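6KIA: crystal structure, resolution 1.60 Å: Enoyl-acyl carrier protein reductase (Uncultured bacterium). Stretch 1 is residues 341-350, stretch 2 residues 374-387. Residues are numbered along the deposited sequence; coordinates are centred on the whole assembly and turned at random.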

# COMPACT_ATOMS: atom_id res chain seq x y z
N SER A 341 18.09 0.71 -23.64
CA SER A 341 18.78 -0.46 -23.07
C SER A 341 18.14 -0.91 -21.76
O SER A 341 18.00 -2.12 -21.51
CB SER A 341 20.26 -0.16 -22.83
OG SER A 341 20.94 -0.10 -24.07
N LEU A 342 17.79 0.08 -20.93
CA LEU A 342 17.14 -0.21 -19.65
C LEU A 342 15.84 -0.97 -19.92
O LEU A 342 15.58 -2.06 -19.37
CB LEU A 342 16.87 1.09 -18.89
CG LEU A 342 16.39 0.99 -17.42
CD1 LEU A 342 16.66 2.31 -16.67
CD2 LEU A 342 14.93 0.63 -17.31
N LEU A 343 15.01 -0.39 -20.78
CA LEU A 343 13.72 -1.00 -21.04
C LEU A 343 13.83 -2.37 -21.69
O LEU A 343 13.00 -3.25 -21.44
CB LEU A 343 12.87 -0.07 -21.90
CG LEU A 343 12.36 1.17 -21.16
CD1 LEU A 343 11.68 2.12 -22.13
CD2 LEU A 343 11.37 0.77 -20.04
N GLN A 344 14.86 -2.55 -22.53
CA GLN A 344 15.07 -3.84 -23.18
C GLN A 344 15.50 -4.88 -22.15
O GLN A 344 15.12 -6.05 -22.22
CB GLN A 344 16.11 -3.70 -24.30
CG GLN A 344 16.32 -4.99 -25.09
CD GLN A 344 15.04 -5.44 -25.80
OE1 GLN A 344 14.43 -4.66 -26.54
NE2 GLN A 344 14.62 -6.67 -25.55
N LYS A 345 16.24 -4.45 -21.14
CA LYS A 345 16.65 -5.38 -20.12
C LYS A 345 15.44 -5.83 -19.29
O LYS A 345 15.34 -7.00 -18.86
CB LYS A 345 17.72 -4.72 -19.23
CG LYS A 345 18.14 -5.52 -18.02
CD LYS A 345 19.33 -4.83 -17.36
CE LYS A 345 20.52 -4.74 -18.32
NZ LYS A 345 21.19 -6.03 -18.66
N ILE A 346 14.48 -4.92 -19.12
CA ILE A 346 13.22 -5.31 -18.48
C ILE A 346 12.36 -6.23 -19.37
O ILE A 346 11.76 -7.21 -18.90
CB ILE A 346 12.41 -4.08 -18.06
CG1 ILE A 346 13.21 -3.24 -17.06
CG2 ILE A 346 11.02 -4.52 -17.48
CD1 ILE A 346 13.35 -3.89 -15.68
N ASP A 347 12.32 -5.97 -20.67
CA ASP A 347 11.56 -6.87 -21.54
C ASP A 347 12.19 -8.28 -21.53
O ASP A 347 11.48 -9.29 -21.45
CB ASP A 347 11.49 -6.33 -22.97
CG ASP A 347 10.60 -5.08 -23.09
OD1 ASP A 347 9.65 -4.93 -22.28
OD2 ASP A 347 10.83 -4.27 -24.01
N ASP A 348 13.51 -8.34 -21.57
CA ASP A 348 14.24 -9.60 -21.49
C ASP A 348 13.92 -10.32 -20.18
O ASP A 348 13.77 -11.55 -20.14
CB ASP A 348 15.75 -9.35 -21.62
CG ASP A 348 16.18 -9.02 -23.05
OD1 ASP A 348 15.38 -9.23 -23.99
OD2 ASP A 348 17.31 -8.51 -23.23
N TYR A 349 13.85 -9.55 -19.09
CA TYR A 349 13.49 -10.09 -17.78
C TYR A 349 12.11 -10.76 -17.82
O TYR A 349 11.96 -11.90 -17.40
CB TYR A 349 13.53 -8.94 -16.76
CG TYR A 349 13.17 -9.24 -15.31
CD1 TYR A 349 14.09 -9.85 -14.44
CD2 TYR A 349 11.94 -8.84 -14.79
CE1 TYR A 349 13.78 -10.09 -13.11
CE2 TYR A 349 11.62 -9.06 -13.44
CZ TYR A 349 12.54 -9.70 -12.62
OH TYR A 349 12.22 -9.92 -11.30
N ASN A 350 11.10 -10.06 -18.32
CA ASN A 350 9.77 -10.66 -18.37
C ASN A 350 9.64 -11.77 -19.42
O ASN A 350 8.71 -12.58 -19.37
CB ASN A 350 8.71 -9.57 -18.62
CG ASN A 350 8.57 -8.64 -17.43
OD1 ASN A 350 8.37 -9.10 -16.31
ND2 ASN A 350 8.72 -7.35 -17.67
N ASP A 374 18.51 -14.47 -7.88
CA ASP A 374 19.65 -14.10 -8.70
C ASP A 374 19.23 -13.15 -9.81
O ASP A 374 19.86 -12.11 -10.01
CB ASP A 374 20.32 -15.34 -9.31
CG ASP A 374 21.37 -15.94 -8.38
OD1 ASP A 374 22.41 -15.30 -8.14
OD2 ASP A 374 21.16 -17.08 -7.92
N ILE A 375 18.17 -13.51 -10.54
CA ILE A 375 17.81 -12.67 -11.68
C ILE A 375 17.17 -11.33 -11.26
O ILE A 375 17.41 -10.29 -11.88
CB ILE A 375 16.88 -13.43 -12.66
CG1 ILE A 375 16.75 -12.67 -13.98
CG2 ILE A 375 15.52 -13.75 -12.04
CD1 ILE A 375 15.90 -13.38 -15.01
N MET A 376 16.37 -11.35 -10.20
CA MET A 376 15.65 -10.13 -9.76
C MET A 376 16.62 -9.16 -9.09
O MET A 376 16.67 -7.97 -9.43
CB MET A 376 14.51 -10.46 -8.81
CG MET A 376 13.79 -9.21 -8.33
SD MET A 376 12.33 -9.56 -7.32
CE MET A 376 13.13 -10.25 -5.87
N ILE A 377 17.41 -9.65 -8.15
CA ILE A 377 18.33 -8.76 -7.47
C ILE A 377 19.46 -8.33 -8.40
O ILE A 377 19.89 -7.17 -8.38
CB ILE A 377 18.92 -9.44 -6.21
CG1 ILE A 377 17.79 -9.90 -5.30
CG2 ILE A 377 19.93 -8.52 -5.51
CD1 ILE A 377 17.12 -8.80 -4.54
N GLY A 378 19.93 -9.25 -9.25
CA GLY A 378 20.95 -8.93 -10.23
C GLY A 378 20.48 -7.83 -11.18
O GLY A 378 21.20 -6.84 -11.42
N THR A 379 19.27 -8.01 -11.72
CA THR A 379 18.72 -7.03 -12.66
C THR A 379 18.49 -5.66 -11.99
O THR A 379 18.85 -4.59 -12.54
CB THR A 379 17.40 -7.55 -13.29
OG1 THR A 379 17.64 -8.82 -13.94
CG2 THR A 379 16.86 -6.56 -14.29
N SER A 380 17.90 -5.69 -10.80
CA SER A 380 17.64 -4.46 -10.07
C SER A 380 18.96 -3.68 -9.80
O SER A 380 19.05 -2.46 -10.02
CB SER A 380 16.90 -4.77 -8.75
OG SER A 380 16.84 -3.63 -7.92
N ASP A 381 19.97 -4.41 -9.36
CA ASP A 381 21.28 -3.82 -9.09
C ASP A 381 21.91 -3.20 -10.36
O ASP A 381 22.45 -2.08 -10.31
CB ASP A 381 22.21 -4.90 -8.52
CG ASP A 381 21.98 -5.16 -7.04
OD1 ASP A 381 21.00 -4.63 -6.45
OD2 ASP A 381 22.74 -5.96 -6.47
N GLU A 382 21.86 -3.94 -11.47
CA GLU A 382 22.41 -3.46 -12.74
C GLU A 382 21.75 -2.15 -13.19
O GLU A 382 22.43 -1.18 -13.62
CB GLU A 382 22.24 -4.50 -13.86
CG GLU A 382 23.13 -5.73 -13.74
CD GLU A 382 22.68 -6.86 -14.66
OE1 GLU A 382 21.97 -6.59 -15.65
OE2 GLU A 382 23.06 -8.03 -14.40
N ILE A 383 20.43 -2.12 -13.08
CA ILE A 383 19.72 -0.92 -13.53
C ILE A 383 20.07 0.25 -12.61
O ILE A 383 20.35 1.35 -13.09
CB ILE A 383 18.22 -1.14 -13.58
CG1 ILE A 383 17.92 -2.09 -14.75
CG2 ILE A 383 17.49 0.20 -13.78
CD1 ILE A 383 16.51 -2.58 -14.77
N THR A 384 20.10 0.03 -11.30
CA THR A 384 20.54 1.10 -10.42
C THR A 384 21.94 1.62 -10.77
O THR A 384 22.19 2.83 -10.73
CB THR A 384 20.50 0.66 -8.97
OG1 THR A 384 19.13 0.39 -8.63
CG2 THR A 384 21.03 1.75 -8.05
N LYS A 385 22.83 0.73 -11.18
CA LYS A 385 24.17 1.19 -11.52
C LYS A 385 24.22 1.90 -12.86
O LYS A 385 25.23 2.56 -13.17
CB LYS A 385 25.17 0.02 -11.55
CG LYS A 385 25.37 -0.72 -10.24
CD LYS A 385 26.40 -1.83 -10.45
CE LYS A 385 26.25 -2.96 -9.44
NZ LYS A 385 25.51 -2.54 -8.23
N MET A 386 23.12 1.86 -13.62
CA MET A 386 23.04 2.71 -14.83
C MET A 386 22.86 4.21 -14.56
O MET A 386 22.94 5.02 -15.49
CB MET A 386 21.89 2.26 -15.72
CG MET A 386 22.06 0.88 -16.32
SD MET A 386 20.53 0.43 -17.14
CE MET A 386 20.93 -1.23 -17.69
N HIS A 387 22.62 4.58 -13.30
CA HIS A 387 22.25 5.95 -12.96
C HIS A 387 23.44 6.84 -12.62
O HIS A 387 24.43 6.36 -12.05
CB HIS A 387 21.27 5.94 -11.79
CG HIS A 387 19.90 5.46 -12.15
ND1 HIS A 387 19.62 4.14 -12.42
CD2 HIS A 387 18.73 6.13 -12.29
CE1 HIS A 387 18.33 4.02 -12.71
NE2 HIS A 387 17.77 5.21 -12.66

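This is an antiparallel helix-helix contact, mainly apolar, with one salt bridge at its more exposed margin. The axes run at 176° and approach to 10.9 Å, so a nearly straight pairing repeats along their length: Leu342 lies by Ile383, Lys345 by Thr379 and Tyr349 by Ile375, steps of three or four residues that keep one face of each helix in contact.

At the Leu342 end, aliphatic side chains pack closely. Ile383 meets Leu342 and Ile346, one turn apart, as well as Lys345, its CG2 3.7 Å from Leu342 CD1 and its CD1 3.5 Å from Ile346 CD1.

Lys345 does double work. Its chain covers apolar surface, with CE 3.6 Å from Met386 CE and CD 4.0 Å from Ile383 CG1, while chi3 and chi4, both m, bend the end so that NZ donates to Glu382 OE1 at 3.2 Å, a hydrogen bond within the salt bridge.

Tyr349 gives up the most area to the partner. Its OH comes to 3.4 Å from Met376 CB, and its CD1 lies 3.9 Å from Ile375 CG1 and 3.7 Å from Thr379 OG1. Thr379 OG1 lies near the ring and also donates to Ile375 O within its own helix, at 2.5 Å.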